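Local coordinates for ATP synthase epsilon chain (Caldalkalibacillus thermarum TA2.A1, PDB 5IK2), which binds ATP and, as part of the F1 sector, probably takes part in making ATP from ADP with a transmembrane proton gradient, at residues H[79-84]-H[125-130]; H[40-45]-H[65-70]; H[3-8]-H[17-22]. The protein carries 2 engineered substitutions. All coordinates share one frame; numbering follows the deposited sequence.

Interaction 1. Residues H[79-84]-H[125-130]; sequences ADTAEL and EVRLQV
Glu-83 and Arg-127 form a salt bridge between the beta-sandwich and the C-terminal helical hairpin of the epsilon subunit, a worked example of an ion pair set across the joint between two domains, beside apolar packing of the helix on the sheet. Strand 81-83 and helix 114-133 run nearly parallel here, with their short axes 10.2 Å apart, and long side chains span the distance. Arg-127 reaches over with its chain extended from CG to NE and grips the carboxylate side-on. Its NE donates to Glu-83 OE1 at 3.2 Å, and its NH2 donates to Glu-83 OE2 at 3.0 Å. The carboxylate and guanidinium planes are turned 68° apart, so the two groups do not lie flat in one plane: NE approaches OE1 from above the carboxylate plane, whereas NH2 meets OE2 on the syn side, still tilted out of the plane. A bend at chi2 (96°) turns Glu-83 CD off the line of its first bonds. Thr-81 crosses the arginine at about a right angle and puts CG2 3.5 Å from NH2, while its hydroxyl bonds to Ser-64. All three residues bind ATP in this protein, though no nucleotide is bound to this chain; Arg-123, another ATP ligand, lies close to Arg-127. Further along the helix, Val-130 CG1 comes within 4.2 Å of Glu-83 O, an apolar methyl against the strand backbone.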
loop_
_atom_site.group_PDB
_atom_site.type_symbol
_atom_site.label_atom_id
_atom_site.label_comp_id
_atom_site.label_asym_id
_atom_site.label_seq_id
_atom_site.Cartn_x
_atom_site.Cartn_y
_atom_site.Cartn_z
ATOM N N ALA H 79 44.883 -7.365 -44.156
ATOM C CA ALA H 79 45.348 -8.474 -43.308
ATOM C C ALA H 79 44.340 -8.867 -42.231
ATOM O O ALA H 79 43.480 -8.072 -41.864
ATOM C CB ALA H 79 46.675 -8.110 -42.663
ATOM N N ASP H 80 44.467 -10.095 -41.728
ATOM C CA ASP H 80 43.597 -10.611 -40.658
ATOM C C ASP H 80 43.730 -9.757 -39.404
ATOM O O ASP H 80 42.731 -9.333 -38.823
ATOM C CB ASP H 80 43.947 -12.064 -40.297
ATOM C CG ASP H 80 43.674 -13.049 -41.426
ATOM O OD1 ASP H 80 43.037 -12.682 -42.436
ATOM O OD2 ASP H 80 44.103 -14.213 -41.291
ATOM N N THR H 81 44.975 -9.523 -38.995
ATOM C CA THR H 81 45.284 -8.667 -37.857
ATOM C C THR H 81 46.430 -7.716 -38.197
ATOM O O THR H 81 47.361 -8.082 -38.917
ATOM C CB THR H 81 45.664 -9.495 -36.617
ATOM O OG1 THR H 81 46.732 -10.390 -36.944
ATOM C CG2 THR H 81 44.474 -10.298 -36.126
ATOM N N ALA H 82 46.335 -6.494 -37.677
ATOM C CA ALA H 82 47.380 -5.479 -37.811
ATOM C C ALA H 82 47.357 -4.585 -36.572
ATOM O O ALA H 82 46.312 -4.021 -36.242
ATOM C CB ALA H 82 47.165 -4.660 -39.074
ATOM N N GLU H 83 48.490 -4.479 -35.878
ATOM C CA GLU H 83 48.585 -3.653 -34.671
ATOM C C GLU H 83 49.872 -2.839 -34.627
ATOM O O GLU H 83 50.949 -3.350 -34.937
ATOM C CB GLU H 83 48.511 -4.515 -33.404
ATOM C CG GLU H 83 47.209 -5.289 -33.213
ATOM C CD GLU H 83 47.251 -6.733 -33.694
ATOM O OE1 GLU H 83 48.340 -7.256 -34.016
ATOM O OE2 GLU H 83 46.173 -7.360 -33.735
ATOM N N LEU H 84 49.743 -1.575 -34.221
ATOM C CA LEU H 84 50.882 -0.734 -33.843
ATOM C C LEU H 84 51.381 -1.203 -32.467
ATOM O O LEU H 84 50.644 -1.891 -31.757
ATOM C CB LEU H 84 50.451 0.736 -33.767
ATOM C CG LEU H 84 49.911 1.384 -35.047
ATOM C CD1 LEU H 84 49.081 2.614 -34.714
ATOM C CD2 LEU H 84 51.046 1.740 -35.995
ATOM N N GLU H 125 54.547 -14.291 -31.958
ATOM C CA GLU H 125 55.953 -13.851 -31.942
ATOM C C GLU H 125 56.166 -12.499 -32.634
ATOM O O GLU H 125 56.962 -11.682 -32.163
ATOM C CB GLU H 125 56.871 -14.918 -32.551
ATOM C CG GLU H 125 57.007 -16.162 -31.682
ATOM C CD GLU H 125 57.985 -17.184 -32.237
ATOM O OE1 GLU H 125 57.987 -17.421 -33.466
ATOM O OE2 GLU H 125 58.748 -17.765 -31.434
ATOM N N VAL H 126 55.458 -12.269 -33.739
ATOM C CA VAL H 126 55.512 -10.984 -34.450
ATOM C C VAL H 126 54.904 -9.852 -33.610
ATOM O O VAL H 126 55.416 -8.732 -33.627
ATOM C CB VAL H 126 54.841 -11.081 -35.844
ATOM C CG1 VAL H 126 54.634 -9.710 -36.479
ATOM C CG2 VAL H 126 55.685 -11.950 -36.765
ATOM N N ARG H 127 53.823 -10.146 -32.885
ATOM C CA ARG H 127 53.241 -9.192 -31.925
ATOM C C ARG H 127 54.214 -8.802 -30.804
ATOM O O ARG H 127 54.226 -7.649 -30.366
ATOM C CB ARG H 127 51.939 -9.743 -31.322
ATOM C CG ARG H 127 50.726 -9.568 -32.220
ATOM C CD ARG H 127 49.524 -10.321 -31.680
ATOM N NE ARG H 127 48.303 -10.032 -32.434
ATOM C CZ ARG H 127 47.124 -10.627 -32.242
ATOM N NH1 ARG H 127 46.972 -11.569 -31.311
ATOM N NH2 ARG H 127 46.082 -10.280 -32.991
ATOM N N LEU H 128 55.019 -9.763 -30.349
ATOM C CA LEU H 128 56.047 -9.515 -29.330
ATOM C C LEU H 128 57.231 -8.700 -29.866
ATOM O O LEU H 128 57.745 -7.831 -29.162
ATOM C CB LEU H 128 56.541 -10.836 -28.725
ATOM C CG LEU H 128 55.489 -11.608 -27.915
ATOM C CD1 LEU H 128 55.862 -13.078 -27.788
ATOM C CD2 LEU H 128 55.279 -10.986 -26.540
ATOM N N GLN H 129 57.659 -8.988 -31.098
ATOM C CA GLN H 129 58.728 -8.221 -31.767
ATOM C C GLN H 129 58.390 -6.733 -31.909
ATOM O O GLN H 129 59.224 -5.872 -31.622
ATOM C CB GLN H 129 59.028 -8.789 -33.162
ATOM C CG GLN H 129 59.821 -10.087 -33.179
ATOM C CD GLN H 129 59.974 -10.660 -34.583
ATOM O OE1 GLN H 129 60.179 -9.922 -35.550
ATOM N NE2 GLN H 129 59.879 -11.982 -34.698
ATOM N N VAL H 130 57.168 -6.450 -32.357
ATOM C CA VAL H 130 56.701 -5.073 -32.567
ATOM C C VAL H 130 56.430 -4.358 -31.233
ATOM O O VAL H 130 56.584 -3.139 -31.146
ATOM C CB VAL H 130 55.464 -5.036 -33.503
ATOM C CG1 VAL H 130 54.904 -3.624 -33.642
ATOM C CG2 VAL H 130 55.837 -5.580 -34.879
#

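Interaction 2. Residues H[40-45]-H[65-70]; sequences PLVTPL and GGFLEV
Antiparallel pairing of Leu-41 to Pro-44 with Phe-67 to Val-70 forms, within this chain, an edge of the epsilon-subunit beta-sandwich, and it illustrates how a regular backbone register sorts side chains onto two faces. Leu-41 and Val-70 are a hydrogen-bonded pair, as are Thr-43 and Leu-68. In each, the bond given by the 66-70 strand is the shorter, Val-70 N to Leu-41 O at 2.7 Å and Leu-68 N to Thr-43 O at 2.8 Å. Leu-45 N extends the pattern to Gly-66 O at 3.0 Å. Thr-43 CG2, on the face of Leu-68, lies 4.0 Å from Leu-68 CB; from beyond the paired residues Leu-45 brings CD2 to the same carbon at 4.1 Å, crossing that leucine at a slant. Thr-43 OG1, anti to the backbone N (chi1 180°), is instead hydrogen-bonded to the backbone of another protein chain. On the opposite face Val-42 and Phe-67 lie side by side, pointing the same way, with CG1 4.0 Å from the ring atom CD2. Val-42 CG2 packs at 3.8 Å on Glu-69 CG, whose carboxylate goes on to Asn-76. Strand 74-79 continues the sheet beyond 66-70, while Leu-41 and Val-42 pair in parallel with a strand of that other chain, which carries the sheet across the interface. Such alternating pairs are those of any antiparallel sheet, here within the N-terminal beta-sandwich.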
loop_
_atom_site.group_PDB
_atom_site.type_symbol
_atom_site.label_atom_id
_atom_site.label_comp_id
_atom_site.label_asym_id
_atom_site.label_seq_id
_atom_site.Cartn_x
_atom_site.Cartn_y
_atom_site.Cartn_z
ATOM N N PRO H 40 52.200 -1.827 -60.778
ATOM C CA PRO H 40 51.070 -2.528 -60.153
ATOM C C PRO H 40 51.366 -4.000 -59.828
ATOM O O PRO H 40 51.715 -4.774 -60.724
ATOM C CB PRO H 40 49.965 -2.404 -61.203
ATOM C CG PRO H 40 50.247 -1.101 -61.860
ATOM C CD PRO H 40 51.747 -0.981 -61.901
ATOM N N LEU H 41 51.239 -4.355 -58.549
ATOM C CA LEU H 41 51.655 -5.663 -58.032
ATOM C C LEU H 41 50.735 -6.129 -56.904
ATOM O O LEU H 41 50.293 -5.320 -56.085
ATOM C CB LEU H 41 53.102 -5.581 -57.522
ATOM C CG LEU H 41 53.716 -6.767 -56.759
ATOM C CD1 LEU H 41 53.809 -8.007 -57.636
ATOM C CD2 LEU H 41 55.089 -6.396 -56.222
ATOM N N VAL H 42 50.451 -7.432 -56.876
ATOM C CA VAL H 42 49.774 -8.077 -55.749
ATOM C C VAL H 42 50.581 -9.306 -55.333
ATOM O O VAL H 42 50.961 -10.115 -56.180
ATOM C CB VAL H 42 48.329 -8.496 -56.101
ATOM C CG1 VAL H 42 47.665 -9.207 -54.923
ATOM C CG2 VAL H 42 47.509 -7.284 -56.526
ATOM N N THR H 43 50.832 -9.436 -54.030
ATOM C CA THR H 43 51.584 -10.568 -53.478
ATOM C C THR H 43 51.138 -10.875 -52.041
ATOM O O THR H 43 50.853 -9.949 -51.279
ATOM C CB THR H 43 53.110 -10.302 -53.511
ATOM O OG1 THR H 43 53.815 -11.424 -52.960
ATOM C CG2 THR H 43 53.493 -9.031 -52.736
ATOM N N PRO H 44 51.061 -12.173 -51.668
ATOM C CA PRO H 44 50.857 -12.489 -50.248
ATOM C C PRO H 44 52.080 -12.136 -49.400
ATOM O O PRO H 44 53.213 -12.172 -49.896
ATOM C CB PRO H 44 50.622 -14.009 -50.247
ATOM C CG PRO H 44 50.245 -14.353 -51.643
ATOM C CD PRO H 44 50.997 -13.386 -52.503
ATOM N N LEU H 45 51.837 -11.788 -48.139
ATOM C CA LEU H 45 52.897 -11.467 -47.188
ATOM C C LEU H 45 53.010 -12.573 -46.154
ATOM O O LEU H 45 52.011 -13.199 -45.792
ATOM C CB LEU H 45 52.595 -10.150 -46.471
ATOM C CG LEU H 45 52.475 -8.883 -47.319
ATOM C CD1 LEU H 45 52.044 -7.715 -46.443
ATOM C CD2 LEU H 45 53.786 -8.570 -48.025
ATOM N N GLY H 65 48.622 -12.899 -41.711
ATOM C CA GLY H 65 47.581 -13.338 -42.637
ATOM C C GLY H 65 47.112 -12.242 -43.572
ATOM O O GLY H 65 45.908 -12.013 -43.703
ATOM N N GLY H 66 48.063 -11.568 -44.220
ATOM C CA GLY H 66 47.762 -10.444 -45.112
ATOM C C GLY H 66 48.415 -10.518 -46.475
ATOM O O GLY H 66 49.257 -11.380 -46.726
ATOM N N PHE H 67 48.000 -9.607 -47.355
ATOM C CA PHE H 67 48.581 -9.473 -48.693
ATOM C C PHE H 67 48.746 -8.002 -49.084
ATOM O O PHE H 67 48.008 -7.132 -48.609
ATOM C CB PHE H 67 47.743 -10.226 -49.738
ATOM C CG PHE H 67 46.423 -9.575 -50.063
ATOM C CD1 PHE H 67 45.315 -9.764 -49.239
ATOM C CD2 PHE H 67 46.279 -8.787 -51.206
ATOM C CE1 PHE H 67 44.094 -9.170 -49.540
ATOM C CE2 PHE H 67 45.061 -8.191 -51.511
ATOM C CZ PHE H 67 43.966 -8.384 -50.678
ATOM N N LEU H 68 49.718 -7.754 -49.959
ATOM C CA LEU H 68 50.065 -6.413 -50.429
ATOM C C LEU H 68 49.383 -6.144 -51.765
ATOM O O LEU H 68 49.260 -7.052 -52.583
ATOM C CB LEU H 68 51.584 -6.313 -50.595
ATOM C CG LEU H 68 52.209 -4.992 -51.049
ATOM C CD1 LEU H 68 51.969 -3.887 -50.033
ATOM C CD2 LEU H 68 53.698 -5.192 -51.275
ATOM N N GLU H 69 48.931 -4.908 -51.972
ATOM C CA GLU H 69 48.413 -4.461 -53.272
ATOM C C GLU H 69 49.001 -3.093 -53.619
ATOM O O GLU H 69 48.629 -2.077 -53.026
ATOM C CB GLU H 69 46.883 -4.394 -53.274
ATOM C CG GLU H 69 46.284 -4.208 -54.672
ATOM C CD GLU H 69 45.184 -3.160 -54.765
ATOM O OE1 GLU H 69 45.011 -2.347 -53.833
ATOM O OE2 GLU H 69 44.488 -3.138 -55.799
ATOM N N VAL H 70 49.915 -3.082 -54.586
ATOM C CA VAL H 70 50.634 -1.876 -54.984
ATOM C C VAL H 70 50.017 -1.266 -56.241
ATOM O O VAL H 70 49.647 -1.981 -57.170
ATOM C CB VAL H 70 52.122 -2.182 -55.271
ATOM C CG1 VAL H 70 52.901 -0.890 -55.514
ATOM C CG2 VAL H 70 52.736 -2.983 -54.127
#

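Interaction 3. Residues H[3-8]-H[17-22]; sequences TVQVDI and QGEADI
Gln-5 and Glu-19 stand opposite one another as a non-hydrogen-bonded pair in antiparallel sheet, and the glutamine shows how a polar side chain can be laid down over a neighbouring strand. Its CB leaves on the same face as that of Glu-19, and CG is anti to the backbone N (chi1 -163°). A bend at chi2 (77°) then brings CD across toward the other strand, 3.8 Å from Glu-19 CG. At the tip OE1 approaches the same methylene, CG of Glu-19, at 3.2 Å, with the amide and carboxylate planes only 16° apart. NE2 lies over the backbone, 3.3 Å from Gly-18 C, at an angle too poor for a hydrogen bond to the carbonyl oxygen. An alanine here would probably leave the Gly-18 backbone and the Glu-19 CG methylene without the amide that covers them.

Backbone hydrogen bonds hold the two strands together. Val-4 and Ala-20 exchange two bonds, Ala-20 N to Val-4 O being 2.9 Å, and Val-6 N reaches Gly-18 O at 2.9 Å; the return bond from Gly-18 N is weak. Gly-18 sits at backbone angles where a CB would press on the preceding carbonyl oxygen. On the other face Val-6 CG2 packs against Ala-20 CB at 3.7 Å. Beside the glutamine, Thr-3 crosses Glu-19 at about a right angle, OG1 3.5 Å from its CD.

Strand 4-9 has strand 74-79 along its other edge, running parallel: Val-4 touches Val-75 and Asp-7 forms a salt bridge with Lys-74. Ala-20 packs on Ile-52 of strand 48-54, which pairs with strand 19-26, so the contact has strands of the beta-sandwich on both sides.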
loop_
_atom_site.group_PDB
_atom_site.type_symbol
_atom_site.label_atom_id
_atom_site.label_comp_id
_atom_site.label_asym_id
_atom_site.label_seq_id
_atom_site.Cartn_x
_atom_site.Cartn_y
_atom_site.Cartn_z
ATOM N N THR H 3 56.825 10.754 -52.039
ATOM C CA THR H 3 56.150 9.788 -51.117
ATOM C C THR H 3 54.988 9.066 -51.807
ATOM O O THR H 3 54.632 9.387 -52.945
ATOM C CB THR H 3 55.624 10.489 -49.840
ATOM O OG1 THR H 3 54.589 11.419 -50.179
ATOM C CG2 THR H 3 56.747 11.221 -49.115
ATOM N N VAL H 4 54.416 8.087 -51.109
ATOM C CA VAL H 4 53.235 7.352 -51.579
ATOM C C VAL H 4 52.280 7.107 -50.408
ATOM O O VAL H 4 52.726 6.827 -49.293
ATOM C CB VAL H 4 53.630 6.017 -52.264
ATOM C CG1 VAL H 4 54.286 5.045 -51.286
ATOM C CG2 VAL H 4 52.422 5.376 -52.940
ATOM N N GLN H 5 50.977 7.216 -50.667
ATOM C CA GLN H 5 49.954 7.024 -49.631
ATOM C C GLN H 5 49.850 5.532 -49.296
ATOM O O GLN H 5 49.796 4.695 -50.200
ATOM C CB GLN H 5 48.598 7.576 -50.096
ATOM C CG GLN H 5 47.576 7.800 -48.983
ATOM C CD GLN H 5 47.829 9.061 -48.160
ATOM O OE1 GLN H 5 48.075 10.141 -48.707
ATOM N NE2 GLN H 5 47.748 8.934 -46.836
ATOM N N VAL H 6 49.836 5.215 -47.999
ATOM C CA VAL H 6 49.825 3.831 -47.510
ATOM C C VAL H 6 48.634 3.616 -46.584
ATOM O O VAL H 6 48.386 4.435 -45.698
ATOM C CB VAL H 6 51.107 3.484 -46.715
ATOM C CG1 VAL H 6 51.183 1.984 -46.435
ATOM C CG2 VAL H 6 52.353 3.951 -47.455
ATOM N N ASP H 7 47.916 2.510 -46.788
ATOM C CA ASP H 7 46.837 2.079 -45.896
ATOM C C ASP H 7 47.065 0.630 -45.466
ATOM O O ASP H 7 47.107 -0.266 -46.310
ATOM C CB ASP H 7 45.471 2.189 -46.593
ATOM C CG ASP H 7 44.947 3.622 -46.680
ATOM O OD1 ASP H 7 45.550 4.554 -46.108
ATOM O OD2 ASP H 7 43.904 3.815 -47.334
ATOM N N ILE H 8 47.231 0.418 -44.158
ATOM C CA ILE H 8 47.205 -0.918 -43.558
ATOM C C ILE H 8 45.845 -1.073 -42.882
ATOM O O ILE H 8 45.508 -0.308 -41.977
ATOM C CB ILE H 8 48.356 -1.124 -42.546
ATOM C CG1 ILE H 8 49.700 -1.135 -43.285
ATOM C CG2 ILE H 8 48.167 -2.425 -41.760
ATOM C CD1 ILE H 8 50.913 -0.981 -42.394
ATOM N N GLN H 17 47.505 5.091 -41.609
ATOM C CA GLN H 17 47.194 6.006 -42.707
ATOM C C GLN H 17 48.255 7.105 -42.752
ATOM O O GLN H 17 48.559 7.712 -41.722
ATOM C CB GLN H 17 45.810 6.633 -42.516
ATOM C CG GLN H 17 44.647 5.701 -42.808
ATOM C CD GLN H 17 43.304 6.411 -42.737
ATOM O OE1 GLN H 17 43.008 7.095 -41.753
ATOM N NE2 GLN H 17 42.481 6.255 -43.774
ATOM N N GLY H 18 48.813 7.354 -43.934
ATOM C CA GLY H 18 49.829 8.397 -44.109
ATOM C C GLY H 18 50.659 8.230 -45.367
ATOM O O GLY H 18 50.572 7.209 -46.048
ATOM N N GLU H 19 51.462 9.248 -45.666
ATOM C CA GLU H 19 52.374 9.227 -46.808
ATOM C C GLU H 19 53.764 8.792 -46.356
ATOM O O GLU H 19 54.339 9.399 -45.452
ATOM C CB GLU H 19 52.441 10.604 -47.467
ATOM C CG GLU H 19 51.156 10.993 -48.179
ATOM C CD GLU H 19 51.352 12.144 -49.144
ATOM O OE1 GLU H 19 51.831 13.214 -48.706
ATOM O OE2 GLU H 19 51.024 11.979 -50.340
ATOM N N ALA H 20 54.293 7.747 -46.996
ATOM C CA ALA H 20 55.574 7.140 -46.622
ATOM C C ALA H 20 56.620 7.282 -47.727
ATOM O O ALA H 20 56.285 7.319 -48.911
ATOM C CB ALA H 20 55.370 5.672 -46.298
ATOM N N ASP H 21 57.888 7.352 -47.322
ATOM C CA ASP H 21 59.012 7.361 -48.260
ATOM C C ASP H 21 59.211 5.976 -48.863
ATOM O O ASP H 21 59.385 5.839 -50.073
ATOM C CB ASP H 21 60.304 7.807 -47.564
ATOM C CG ASP H 21 60.260 9.256 -47.119
ATOM O OD1 ASP H 21 59.921 10.129 -47.943
ATOM O OD2 ASP H 21 60.577 9.527 -45.946
ATOM N N ILE H 22 59.194 4.961 -48.001
ATOM C CA ILE H 22 59.298 3.560 -48.411
ATOM C C ILE H 22 58.513 2.663 -47.445
ATOM O O ILE H 22 58.457 2.937 -46.245
ATOM C CB ILE H 22 60.782 3.115 -48.511
ATOM C CG1 ILE H 22 60.894 1.676 -49.034
ATOM C CG2 ILE H 22 61.506 3.261 -47.175
ATOM C CD1 ILE H 22 62.276 1.311 -49.534
#

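In the fold
All three contacts reach the same curled sheet, but only interaction 1 crosses to the helical hairpin; it is partly buried and is carried mainly by an ion pair, where the strand pairs of interactions 2 and 3 rely on backbone hydrogen bonds. Interaction 2 is the buried one and continues into another protein chain; interaction 3 is partly exposed, apolar on the Val-6 face and polar on the Gln-5 face, and no other chain of the assembly touches it. Their centres lie about 15 Å apart without touching. Interaction 1 meets both: Asp-80 N probably bonds to Gly-65 O, Ala-79 CB packs on Gly-66, and Ala-82 CB packs on Ile-8 CG2.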